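Local coordinates for catabolite control protein A (PDB 2O20), which probably acts as a global DNA-binding transcription regulator, repressing or activating genes in carbon catabolite control, at residues 63-68 and 118-123; 69-74 and 99-104; 173-178 and 270-275; 182-187 and 238-243. The protein carries 1 engineered substitution. All coordinates share one frame; numbering follows the deposited sequence.

Contacts 1 and 2 hold opposite ends of strand 65-70 to its two neighbours in one parallel sheet, while contacts 3 and 4 belong to the second sheet, their centres about 10 Å apart. Contacts 1 and 4 are counterparts: each pairs the first strand of its sheet with the third, entered through a Schellman-ended helix. Both 3 and 4 are buried; 1 and 2 are partly buried, and contact 2 meets the second subunit. The chemistry follows: backbone ladders rule contacts 1 and 4, with an aspartate carboxylate added in contact 1; in contact 2 turns and one side-chain amide take over where the strands end; contact 3 is helix-on-sheet packing with a polar border.

Contact 1: 63-68 and 118-123; sequences TTTVGV and KQVDGI
D121 takes hold of T65 at two points; with G67 they bury most of the surface. The backbone N of D121 donates to T65 O at 2.8 Å, nearly along the C=O axis. Its side chain then turns back: CG stands beside its own backbone N (chi1 -61°), from where OD2 accepts the N-H of T65, N to OD2 2.8 Å. That N-H comes in on the anti side of the carboxylate, a little out of its plane. One aspartate thus serves both the N-H and the C=O of T65, its carboxylate doing what a backbone carbonyl would do further along the ladder. The same OD2 lies 3.3 Å from T64 CA, while T64 CG2 rests on D121 CB. T65 OG1 donates to T63 O and makes a weak bond to N95, tying the strand's start to its other neighbour.

From there regular parallel pairing takes over. G67 N donates to G122 O at 2.9 Å, and V66 CA and I123 CA add C-H...O contacts to G122 O and G67 O. With no side chain at G67, V120 and I123 can lie close to the strand on that side; both also meet F115 of helix 105-118. V66 points to the opposite face, against M302 and M309 of helix 294-309. Q119, with positive phi, closes helix 105-118 in a Schellman motif, and V120 and D121 lead into strand 122-125. Helix end, short turn and central parallel strand, covered by helices on both faces, are the build of the alpha/beta subdomains of the periplasmic-binding-protein fold in LacI-family regulators.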
loop_
_atom_site.group_PDB
_atom_site.type_symbol
_atom_site.label_atom_id
_atom_site.label_comp_id
_atom_site.label_asym_id
_atom_site.label_seq_id
_atom_site.Cartn_x
_atom_site.Cartn_y
_atom_site.Cartn_z
ATOM N N THR D 63 26.957 15.314 -1.383
ATOM C CA THR D 63 26.497 13.977 -1.014
ATOM C C THR D 63 25.838 13.320 -2.208
ATOM O O THR D 63 25.032 13.944 -2.893
ATOM C CB THR D 63 25.463 14.012 0.118
ATOM O OG1 THR D 63 26.039 14.676 1.244
ATOM C CG2 THR D 63 25.054 12.587 0.526
ATOM N N THR D 64 26.186 12.067 -2.454
ATOM C CA THR D 64 25.568 11.302 -3.540
ATOM C C THR D 64 24.040 11.271 -3.404
ATOM O O THR D 64 23.494 11.096 -2.290
ATOM C CB THR D 64 26.158 9.882 -3.566
ATOM O OG1 THR D 64 27.539 9.972 -3.946
ATOM C CG2 THR D 64 25.406 8.965 -4.490
ATOM N N THR D 65 23.371 11.460 -4.541
ATOM C CA THR D 65 21.916 11.633 -4.571
ATOM C C THR D 65 21.372 10.683 -5.615
ATOM O O THR D 65 21.794 10.721 -6.770
ATOM C CB THR D 65 21.497 13.087 -4.888
ATOM O OG1 THR D 65 21.984 13.970 -3.863
ATOM C CG2 THR D 65 19.981 13.221 -4.988
ATOM N N VAL D 66 20.435 9.845 -5.165
ATOM C CA VAL D 66 19.724 8.884 -5.978
ATOM C C VAL D 66 18.271 9.314 -6.259
ATOM O O VAL D 66 17.492 9.593 -5.323
ATOM C CB VAL D 66 19.802 7.459 -5.385
ATOM C CG1 VAL D 66 21.217 6.907 -5.562
ATOM C CG2 VAL D 66 19.449 7.445 -3.923
ATOM N N GLY D 67 17.960 9.389 -7.552
ATOM C CA GLY D 67 16.594 9.623 -8.059
ATOM C C GLY D 67 15.859 8.302 -8.252
ATOM O O GLY D 67 16.351 7.403 -8.931
ATOM N N VAL D 68 14.653 8.199 -7.692
ATOM C CA VAL D 68 13.819 6.981 -7.841
ATOM C C VAL D 68 12.463 7.356 -8.412
ATOM O O VAL D 68 11.713 8.127 -7.812
ATOM C CB VAL D 68 13.611 6.249 -6.478
ATOM C CG1 VAL D 68 12.872 4.932 -6.666
ATOM C CG2 VAL D 68 14.952 6.027 -5.759
ATOM N N LYS D 118 18.838 18.653 -11.247
ATOM C CA LYS D 118 19.357 18.546 -9.877
ATOM C C LYS D 118 20.699 17.831 -9.821
ATOM O O LYS D 118 21.318 17.795 -8.777
ATOM C CB LYS D 118 18.396 17.797 -8.971
ATOM C CG LYS D 118 17.177 18.561 -8.540
ATOM C CD LYS D 118 16.264 17.631 -7.765
ATOM C CE LYS D 118 14.922 18.252 -7.481
ATOM N NZ LYS D 118 13.884 17.195 -7.172
ATOM N N GLN D 119 21.141 17.263 -10.936
ATOM C CA GLN D 119 22.405 16.538 -11.004
ATOM C C GLN D 119 22.410 15.337 -10.031
ATOM O O GLN D 119 23.372 15.116 -9.270
ATOM C CB GLN D 119 23.601 17.474 -10.738
ATOM C CG GLN D 119 23.915 18.468 -11.859
ATOM C CD GLN D 119 24.907 19.525 -11.413
ATOM O OE1 GLN D 119 26.083 19.479 -11.767
ATOM N NE2 GLN D 119 24.448 20.452 -10.583
ATOM N N VAL D 120 21.335 14.559 -10.051
ATOM C CA VAL D 120 21.371 13.278 -9.339
ATOM C C VAL D 120 22.524 12.447 -9.924
ATOM O O VAL D 120 22.915 12.581 -11.116
ATOM C CB VAL D 120 20.013 12.503 -9.356
ATOM C CG1 VAL D 120 18.858 13.403 -8.920
ATOM C CG2 VAL D 120 19.751 11.860 -10.707
ATOM N N ASP D 121 23.076 11.611 -9.056
ATOM C CA ASP D 121 24.241 10.800 -9.347
ATOM C C ASP D 121 23.866 9.442 -9.960
ATOM O O ASP D 121 24.691 8.788 -10.602
ATOM C CB ASP D 121 25.064 10.628 -8.064
ATOM C CG ASP D 121 25.554 11.950 -7.512
ATOM O OD1 ASP D 121 26.514 12.465 -8.084
ATOM O OD2 ASP D 121 24.955 12.523 -6.566
ATOM N N GLY D 122 22.621 9.027 -9.756
ATOM C CA GLY D 122 22.132 7.753 -10.234
ATOM C C GLY D 122 20.611 7.675 -10.128
ATOM O O GLY D 122 20.012 8.375 -9.322
ATOM N N ILE D 123 20.010 6.846 -10.979
ATOM C CA ILE D 123 18.546 6.699 -11.096
ATOM C C ILE D 123 18.134 5.221 -10.976
ATOM O O ILE D 123 18.707 4.358 -11.622
ATOM C CB ILE D 123 18.027 7.307 -12.471
ATOM C CG1 ILE D 123 18.220 8.819 -12.468
ATOM C CG2 ILE D 123 16.563 7.020 -12.704
ATOM C CD1 ILE D 123 18.159 9.478 -13.829
#

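Contact 2: 69-74 and 99-104; sequences ILPTIT and ANSDND
P71 O accepts the N-H of D102 at 2.7 Å, N to O, the shortest polar bond between 69-74 and 99-104. The donor lies in the carbonyl plane, on a lone pair (C=O...N 123°). Just before it the strands are still paired: L70 N donates to A99 O at 3.1 Å, and S101 N donates to L70 O.

Beyond that, a side chain continues the pairing. N100 sends OD1 across to the N-H of I73, N to OD1 3.0 Å, with T72 CA also close, at 3.4 Å from OD1; the amide thus holds the chain where it leaves the strand. S101 OG, set between its own backbone N and carbonyl carbon (chi1 75°), packs 3.3 Å from P71 CA and accepts the N-H of N103 in an ST turn. Residues S101 to D104 form a type I' turn, and the N103 side chain lies obliquely against the P71 ring. The D102 carboxylate bonds R83 of the second subunit through OD1 and K107 through OD2; T72 OG1 also bonds that R83. D104, at the N-cap, makes weak bonds through OD2 to the first turn of helix 105-118.

Two parallel strands joined through helix 76-91, with loops splaying from their C-terminal ends, make the beta-alpha-beta unit of an alpha/beta sheet, here with those loops at the dimer interface.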
loop_
_atom_site.group_PDB
_atom_site.type_symbol
_atom_site.label_atom_id
_atom_site.label_comp_id
_atom_site.label_asym_id
_atom_site.label_seq_id
_atom_site.Cartn_x
_atom_site.Cartn_y
_atom_site.Cartn_z
ATOM N N ILE D 69 12.145 6.768 -9.555
ATOM C CA ILE D 69 10.897 7.007 -10.265
ATOM C C ILE D 69 10.067 5.752 -10.157
ATOM O O ILE D 69 10.560 4.667 -10.452
ATOM C CB ILE D 69 11.122 7.289 -11.755
ATOM C CG1 ILE D 69 12.149 8.398 -11.896
ATOM C CG2 ILE D 69 9.760 7.653 -12.426
ATOM C CD1 ILE D 69 12.563 8.712 -13.275
ATOM N N LEU D 70 8.818 5.916 -9.718
ATOM C CA LEU D 70 7.866 4.795 -9.631
ATOM C C LEU D 70 6.493 5.321 -10.004
ATOM O O LEU D 70 6.260 6.522 -9.881
ATOM C CB LEU D 70 7.840 4.178 -8.212
ATOM C CG LEU D 70 7.409 5.056 -7.026
ATOM C CD1 LEU D 70 7.005 4.172 -5.792
ATOM C CD2 LEU D 70 8.477 6.051 -6.584
ATOM N N PRO D 71 5.611 4.453 -10.536
ATOM C CA PRO D 71 4.267 4.935 -10.905
ATOM C C PRO D 71 3.542 5.621 -9.736
ATOM O O PRO D 71 3.075 6.755 -9.856
ATOM C CB PRO D 71 3.572 3.643 -11.312
ATOM C CG PRO D 71 4.656 2.860 -11.900
ATOM C CD PRO D 71 5.795 3.065 -10.978
ATOM N N THR D 72 3.464 4.939 -8.599
ATOM C CA THR D 72 2.835 5.542 -7.417
ATOM C C THR D 72 3.244 4.838 -6.131
ATOM O O THR D 72 3.427 3.625 -6.082
ATOM C CB THR D 72 1.269 5.575 -7.528
ATOM O OG1 THR D 72 0.687 6.151 -6.348
ATOM C CG2 THR D 72 0.716 4.189 -7.743
ATOM N N ILE D 73 3.419 5.651 -5.101
ATOM C CA ILE D 73 3.667 5.183 -3.746
ATOM C C ILE D 73 2.515 4.339 -3.131
ATOM O O ILE D 73 2.754 3.522 -2.216
ATOM C CB ILE D 73 4.018 6.419 -2.831
ATOM C CG1 ILE D 73 4.765 5.978 -1.585
ATOM C CG2 ILE D 73 2.818 7.237 -2.516
ATOM C CD1 ILE D 73 6.219 5.665 -1.873
ATOM N N THR D 74 1.291 4.507 -3.647
ATOM C CA THR D 74 0.153 3.680 -3.217
ATOM C C THR D 74 0.083 2.274 -3.841
ATOM O O THR D 74 -0.817 1.507 -3.517
ATOM C CB THR D 74 -1.195 4.386 -3.501
ATOM O OG1 THR D 74 -1.321 4.563 -4.910
ATOM C CG2 THR D 74 -1.274 5.718 -2.787
ATOM N N ALA D 99 9.881 10.118 -6.888
ATOM C CA ALA D 99 8.964 10.827 -7.772
ATOM C C ALA D 99 7.905 9.865 -8.293
ATOM O O ALA D 99 8.228 8.753 -8.700
ATOM C CB ALA D 99 9.720 11.426 -8.894
ATOM N N ASN D 100 6.648 10.304 -8.286
ATOM C CA ASN D 100 5.538 9.515 -8.814
ATOM C C ASN D 100 5.286 9.891 -10.268
ATOM O O ASN D 100 5.102 11.076 -10.579
ATOM C CB ASN D 100 4.250 9.809 -8.032
ATOM C CG ASN D 100 4.340 9.392 -6.561
ATOM O OD1 ASN D 100 4.508 8.201 -6.228
ATOM N ND2 ASN D 100 4.249 10.377 -5.675
ATOM N N SER D 101 5.250 8.889 -11.143
ATOM C CA SER D 101 5.041 9.091 -12.578
ATOM C C SER D 101 3.627 8.759 -13.063
ATOM O O SER D 101 3.287 9.134 -14.181
ATOM C CB SER D 101 5.986 8.194 -13.360
ATOM O OG SER D 101 5.543 6.840 -13.328
ATOM N N ASP D 102 2.859 8.012 -12.253
ATOM C CA ASP D 102 1.535 7.488 -12.629
ATOM C C ASP D 102 1.582 6.709 -13.957
ATOM O O ASP D 102 0.577 6.624 -14.672
ATOM C CB ASP D 102 0.489 8.617 -12.685
ATOM C CG ASP D 102 0.299 9.298 -11.336
ATOM O OD1 ASP D 102 -0.024 8.591 -10.355
ATOM O OD2 ASP D 102 0.506 10.519 -11.245
ATOM N N ASN D 103 2.758 6.154 -14.275
ATOM C CA ASN D 103 2.992 5.524 -15.579
ATOM C C ASN D 103 2.654 6.361 -16.831
ATOM O O ASN D 103 2.255 5.813 -17.873
ATOM C CB ASN D 103 2.215 4.210 -15.629
ATOM C CG ASN D 103 3.008 3.059 -15.132
ATOM O OD1 ASN D 103 2.480 2.232 -14.417
ATOM N ND2 ASN D 103 4.283 2.970 -15.528
ATOM N N ASP D 104 2.784 7.678 -16.710
ATOM C CA ASP D 104 2.492 8.631 -17.787
ATOM C C ASP D 104 3.842 9.099 -18.367
ATOM O O ASP D 104 4.652 9.658 -17.649
ATOM C CB ASP D 104 1.690 9.805 -17.184
ATOM C CG ASP D 104 1.332 10.902 -18.194
ATOM O OD1 ASP D 104 0.271 11.535 -18.010
ATOM O OD2 ASP D 104 2.082 11.171 -19.147
#

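Contact 3: 173-178 and 270-275; sequences KKLIDS and EIISGA
L175 and I272 meet tip to tip, the isobutyl group of the helix against the delta methyl of the strand. I272 CG1 stands anti to its carbonyl carbon (chi1 -57°), and the chain runs on extended, carrying CD1 to 3.7 Å from L175 CG and 3.8 Å from L175 CD2. L175 CD1 is near the same methyl, so both leucine branches flank it. K174 supplies a further side: the start of its aliphatic chain passes obliquely over I272 CD1, which lies 4.0 Å from K174 CD. The lysine then bends at its last torsion, and NZ goes to the hydroxyl of S327.

L175 CD2 also lies 3.8 Å from E270 CB, the two side chains lying alongside and running opposite ways. The helical piece 173-177 runs roughly antiparallel to strand 270-272, the segment axes 9.9 Å apart at an angle of 160°. This is a helix packed on one face of the parallel sheet in an alpha/beta subdomain, and L175 also touches S242 and V244 of the neighbouring strand 242-245.

Where the helix ends, the packing turns polar. E270 is extended past CG, which brings its carboxylate to S178. S178 OG holds the position between its own backbone N and carbonyl carbon (chi1 56°), and lies 2.9 Å from E270 OE2 and 3.2 Å from L175 O, either of which could take its proton. Water 1 donates to S178 OG at 2.7 Å and also to E270 OE1, bridging the two. N180 ND2 donates to E270 OE2, which also forms a salt bridge with K332.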
loop_
_atom_site.group_PDB
_atom_site.type_symbol
_atom_site.label_atom_id
_atom_site.label_comp_id
_atom_site.label_asym_id
_atom_site.label_seq_id
_atom_site.Cartn_x
_atom_site.Cartn_y
_atom_site.Cartn_z
ATOM N N LYS D 173 0.967 -24.365 -15.568
ATOM C CA LYS D 173 1.009 -25.804 -15.303
ATOM C C LYS D 173 0.268 -26.220 -14.034
ATOM O O LYS D 173 -0.366 -27.256 -13.992
ATOM C CB LYS D 173 2.484 -26.276 -15.225
ATOM C CG LYS D 173 2.686 -27.752 -15.324
ATOM C CD LYS D 173 4.203 -28.097 -15.337
ATOM C CE LYS D 173 4.443 -29.551 -15.644
ATOM N NZ LYS D 173 5.900 -29.780 -15.833
ATOM N N LYS D 174 0.335 -25.398 -12.990
ATOM C CA LYS D 174 -0.405 -25.656 -11.775
ATOM C C LYS D 174 -1.923 -25.717 -12.029
ATOM O O LYS D 174 -2.625 -26.557 -11.471
ATOM C CB LYS D 174 -0.077 -24.567 -10.746
ATOM C CG LYS D 174 -0.740 -24.757 -9.414
ATOM C CD LYS D 174 -0.122 -23.868 -8.345
ATOM C CE LYS D 174 -0.955 -23.869 -7.113
ATOM N NZ LYS D 174 -0.864 -25.165 -6.395
ATOM N N LEU D 175 -2.427 -24.828 -12.872
ATOM C CA LEU D 175 -3.863 -24.810 -13.196
ATOM C C LEU D 175 -4.214 -25.988 -14.142
ATOM O O LEU D 175 -5.306 -26.565 -14.070
ATOM C CB LEU D 175 -4.248 -23.476 -13.834
ATOM C CG LEU D 175 -4.096 -22.256 -12.915
ATOM C CD1 LEU D 175 -4.251 -20.948 -13.663
ATOM C CD2 LEU D 175 -5.068 -22.330 -11.757
ATOM N N ILE D 176 -3.295 -26.330 -15.028
ATOM C CA ILE D 176 -3.467 -27.531 -15.884
ATOM C C ILE D 176 -3.589 -28.762 -14.996
ATOM O O ILE D 176 -4.462 -29.593 -15.190
ATOM C CB ILE D 176 -2.303 -27.687 -16.888
ATOM C CG1 ILE D 176 -2.447 -26.627 -17.977
ATOM C CG2 ILE D 176 -2.293 -29.114 -17.556
ATOM C CD1 ILE D 176 -1.249 -26.426 -18.796
ATOM N N ASP D 177 -2.726 -28.857 -13.993
ATOM C CA ASP D 177 -2.684 -30.039 -13.151
ATOM C C ASP D 177 -3.889 -30.199 -12.226
ATOM O O ASP D 177 -4.138 -31.315 -11.765
ATOM C CB ASP D 177 -1.348 -30.121 -12.393
ATOM C CG ASP D 177 -0.148 -30.409 -13.327
ATOM O OD1 ASP D 177 -0.348 -30.779 -14.507
ATOM O OD2 ASP D 177 1.006 -30.261 -12.878
ATOM N N SER D 178 -4.644 -29.123 -11.976
ATOM C CA SER D 178 -5.911 -29.208 -11.256
ATOM C C SER D 178 -7.119 -29.353 -12.203
ATOM O O SER D 178 -8.268 -29.215 -11.782
ATOM C CB SER D 178 -6.079 -28.019 -10.278
ATOM O OG SER D 178 -5.974 -26.758 -10.946
ATOM N N GLU D 270 -10.422 -20.600 -10.370
ATOM C CA GLU D 270 -9.142 -20.543 -9.662
ATOM C C GLU D 270 -8.309 -19.370 -10.175
ATOM O O GLU D 270 -8.374 -19.027 -11.345
ATOM C CB GLU D 270 -8.347 -21.818 -9.873
ATOM C CG GLU D 270 -9.010 -23.122 -9.408
ATOM C CD GLU D 270 -8.074 -24.308 -9.521
ATOM O OE1 GLU D 270 -7.023 -24.332 -8.851
ATOM O OE2 GLU D 270 -8.372 -25.220 -10.341
ATOM N N ILE D 271 -7.560 -18.748 -9.272
ATOM C CA ILE D 271 -6.760 -17.561 -9.578
ATOM C C ILE D 271 -5.332 -17.705 -8.986
ATOM O O ILE D 271 -5.153 -18.093 -7.837
ATOM C CB ILE D 271 -7.398 -16.259 -9.016
ATOM C CG1 ILE D 271 -8.808 -16.058 -9.573
ATOM C CG2 ILE D 271 -6.526 -15.028 -9.357
ATOM C CD1 ILE D 271 -9.587 -14.916 -8.921
ATOM N N ILE D 272 -4.338 -17.350 -9.794
ATOM C CA ILE D 272 -2.950 -17.250 -9.327
ATOM C C ILE D 272 -2.462 -15.841 -9.678
ATOM O O ILE D 272 -2.547 -15.421 -10.824
ATOM C CB ILE D 272 -2.030 -18.339 -9.975
ATOM C CG1 ILE D 272 -2.577 -19.740 -9.695
ATOM C CG2 ILE D 272 -0.565 -18.177 -9.418
ATOM C CD1 ILE D 272 -1.790 -20.888 -10.345
ATOM N N SER D 273 -2.013 -15.104 -8.675
ATOM C CA SER D 273 -1.457 -13.767 -8.836
ATOM C C SER D 273 0.067 -13.756 -9.111
ATOM O O SER D 273 0.738 -14.781 -9.102
ATOM C CB SER D 273 -1.791 -12.931 -7.579
ATOM O OG SER D 273 -1.563 -11.543 -7.809
ATOM N N GLY D 274 0.583 -12.563 -9.369
ATOM C CA GLY D 274 1.896 -12.389 -9.925
ATOM C C GLY D 274 3.086 -12.058 -9.031
ATOM O O GLY D 274 4.221 -12.293 -9.468
ATOM N N ALA D 275 2.884 -11.515 -7.827
ATOM C CA ALA D 275 4.033 -11.088 -6.972
ATOM C C ALA D 275 3.973 -11.277 -5.446
ATOM O O ALA D 275 5.025 -11.246 -4.765
ATOM C CB ALA D 275 4.401 -9.601 -7.283
HETATM O O HOH W 1 -4.644 -25.070 -9.301
#

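Contact 4: 182-187 and 238-243; sequences KIAYIM and RGATSA
K182 lays its aliphatic chain over one face of the flat G239-A240 peptide: CD sits above the carbonyl, 3.4 Å from G239 O, with CB on the same side. The carbonyl of K182 itself is met at its oxygen, where T241 N donates to K182 O at 3.0 Å, only 16° from the carbonyl plane, while A240 CA adds a C-H...O contact. Further along the strand the Y185 ring meets Y202 edge-to-face.

The K182 side chain is extended beyond CG, and its NZ makes only a weak bond to R238 O at 3.5 Å. The charge there lies by the C-terminal end of helix 225-237, whose carbonyls may attract it. G239, with positive phi, ends that helix in a Schellman motif. Water 2 bridges K182 N and T241 OG1, and N180 holds the same hydroxyl. One step on, A184 N donates to S242 O at 3.0 Å.

Small side chains meet on one face of the pair. A184 CB and A243 CB touch at 4.1 Å, and I186 CD1 rests on the same A243 methyl; L235 of helix 225-237 packs on this face. On the reverse face S242 OG is buried against I183 CG1, 3.5 Å away, and has no hydrogen-bonding partner in the model; L175 of helix 164-177 covers that side. A parallel strand pair enclosed by a helix on each face is the centre of the second alpha/beta subdomain of the LacI-family, periplasmic-binding-protein fold.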
loop_
_atom_site.group_PDB
_atom_site.type_symbol
_atom_site.label_atom_id
_atom_site.label_comp_id
_atom_site.label_asym_id
_atom_site.label_seq_id
_atom_site.Cartn_x
_atom_site.Cartn_y
_atom_site.Cartn_z
ATOM N N LYS D 182 -9.526 -24.281 -19.991
ATOM C CA LYS D 182 -9.657 -22.898 -20.457
ATOM C C LYS D 182 -9.066 -21.959 -19.411
ATOM O O LYS D 182 -9.689 -21.694 -18.382
ATOM C CB LYS D 182 -11.114 -22.571 -20.766
ATOM C CG LYS D 182 -11.656 -23.316 -21.984
ATOM C CD LYS D 182 -12.949 -22.707 -22.444
ATOM C CE LYS D 182 -13.337 -23.073 -23.841
ATOM N NZ LYS D 182 -14.705 -22.490 -24.118
ATOM N N ILE D 183 -7.823 -21.537 -19.669
ATOM C CA ILE D 183 -7.013 -20.765 -18.715
ATOM C C ILE D 183 -6.736 -19.392 -19.343
ATOM O O ILE D 183 -6.103 -19.286 -20.392
ATOM C CB ILE D 183 -5.665 -21.479 -18.387
ATOM C CG1 ILE D 183 -5.908 -22.911 -17.862
ATOM C CG2 ILE D 183 -4.861 -20.665 -17.431
ATOM C CD1 ILE D 183 -4.717 -23.860 -17.997
ATOM N N ALA D 184 -7.201 -18.349 -18.682
ATOM C CA ALA D 184 -6.903 -16.978 -19.086
ATOM C C ALA D 184 -5.539 -16.517 -18.548
ATOM O O ALA D 184 -5.105 -16.943 -17.489
ATOM C CB ALA D 184 -7.942 -16.079 -18.616
ATOM N N TYR D 185 -4.886 -15.656 -19.316
ATOM C CA TYR D 185 -3.742 -14.876 -18.847
ATOM C C TYR D 185 -4.096 -13.378 -18.915
ATOM O O TYR D 185 -4.456 -12.827 -19.973
ATOM C CB TYR D 185 -2.458 -15.148 -19.664
ATOM C CG TYR D 185 -1.235 -14.933 -18.795
ATOM C CD1 TYR D 185 -0.508 -16.016 -18.314
ATOM C CD2 TYR D 185 -0.865 -13.655 -18.370
ATOM C CE1 TYR D 185 0.561 -15.828 -17.471
ATOM C CE2 TYR D 185 0.228 -13.460 -17.521
ATOM C CZ TYR D 185 0.918 -14.561 -17.072
ATOM O OH TYR D 185 1.999 -14.425 -16.236
ATOM N N ILE D 186 -4.007 -12.716 -17.767
ATOM C CA ILE D 186 -4.313 -11.282 -17.674
ATOM C C ILE D 186 -2.969 -10.526 -17.436
ATOM O O ILE D 186 -2.248 -10.811 -16.473
ATOM C CB ILE D 186 -5.358 -10.974 -16.555
ATOM C CG1 ILE D 186 -6.698 -11.667 -16.848
ATOM C CG2 ILE D 186 -5.595 -9.487 -16.455
ATOM C CD1 ILE D 186 -7.569 -11.863 -15.660
ATOM N N MET D 187 -2.647 -9.588 -18.318
ATOM C CA MET D 187 -1.364 -8.883 -18.275
ATOM C C MET D 187 -1.512 -7.403 -18.585
ATOM O O MET D 187 -2.618 -6.935 -18.892
ATOM C CB MET D 187 -0.389 -9.501 -19.299
ATOM C CG MET D 187 -0.897 -9.471 -20.762
ATOM S SD MET D 187 0.414 -9.985 -21.912
ATOM C CE MET D 187 0.865 -11.543 -21.210
ATOM N N ARG D 238 -16.531 -16.192 -21.841
ATOM C CA ARG D 238 -15.716 -17.035 -22.705
ATOM C C ARG D 238 -15.468 -18.458 -22.168
ATOM O O ARG D 238 -14.788 -19.251 -22.829
ATOM C CB ARG D 238 -14.414 -16.288 -22.983
ATOM C CG ARG D 238 -14.715 -14.962 -23.692
ATOM C CD ARG D 238 -13.465 -14.337 -24.323
ATOM N NE ARG D 238 -13.328 -12.857 -24.361
ATOM C CZ ARG D 238 -14.084 -11.900 -23.772
ATOM N NH1 ARG D 238 -15.212 -12.140 -23.107
ATOM N NH2 ARG D 238 -13.713 -10.616 -23.905
ATOM N N GLY D 239 -16.036 -18.799 -21.009
ATOM C CA GLY D 239 -15.867 -20.129 -20.397
ATOM C C GLY D 239 -14.512 -20.421 -19.758
ATOM O O GLY D 239 -14.173 -21.580 -19.502
ATOM N N ALA D 240 -13.732 -19.383 -19.466
ATOM C CA ALA D 240 -12.509 -19.544 -18.690
ATOM C C ALA D 240 -12.891 -20.067 -17.299
ATOM O O ALA D 240 -13.903 -19.642 -16.721
ATOM C CB ALA D 240 -11.766 -18.235 -18.584
ATOM N N THR D 241 -12.110 -21.017 -16.781
ATOM C CA THR D 241 -12.332 -21.548 -15.429
ATOM C C THR D 241 -11.202 -21.230 -14.465
ATOM O O THR D 241 -11.257 -21.644 -13.311
ATOM C CB THR D 241 -12.543 -23.073 -15.427
ATOM O OG1 THR D 241 -11.373 -23.715 -15.990
ATOM C CG2 THR D 241 -13.827 -23.437 -16.209
ATOM N N SER D 242 -10.199 -20.498 -14.937
ATOM C CA SER D 242 -9.086 -20.075 -14.116
ATOM C C SER D 242 -8.328 -18.962 -14.827
ATOM O O SER D 242 -8.543 -18.709 -16.022
ATOM C CB SER D 242 -8.173 -21.245 -13.819
ATOM O OG SER D 242 -7.658 -21.803 -15.029
ATOM N N ALA D 243 -7.445 -18.302 -14.087
ATOM C CA ALA D 243 -6.609 -17.260 -14.628
ATOM C C ALA D 243 -5.281 -17.130 -13.885
ATOM O O ALA D 243 -5.239 -17.241 -12.653
ATOM C CB ALA D 243 -7.346 -15.955 -14.553
HETATM O O HOH W 2 -11.381 -25.495 -18.044
#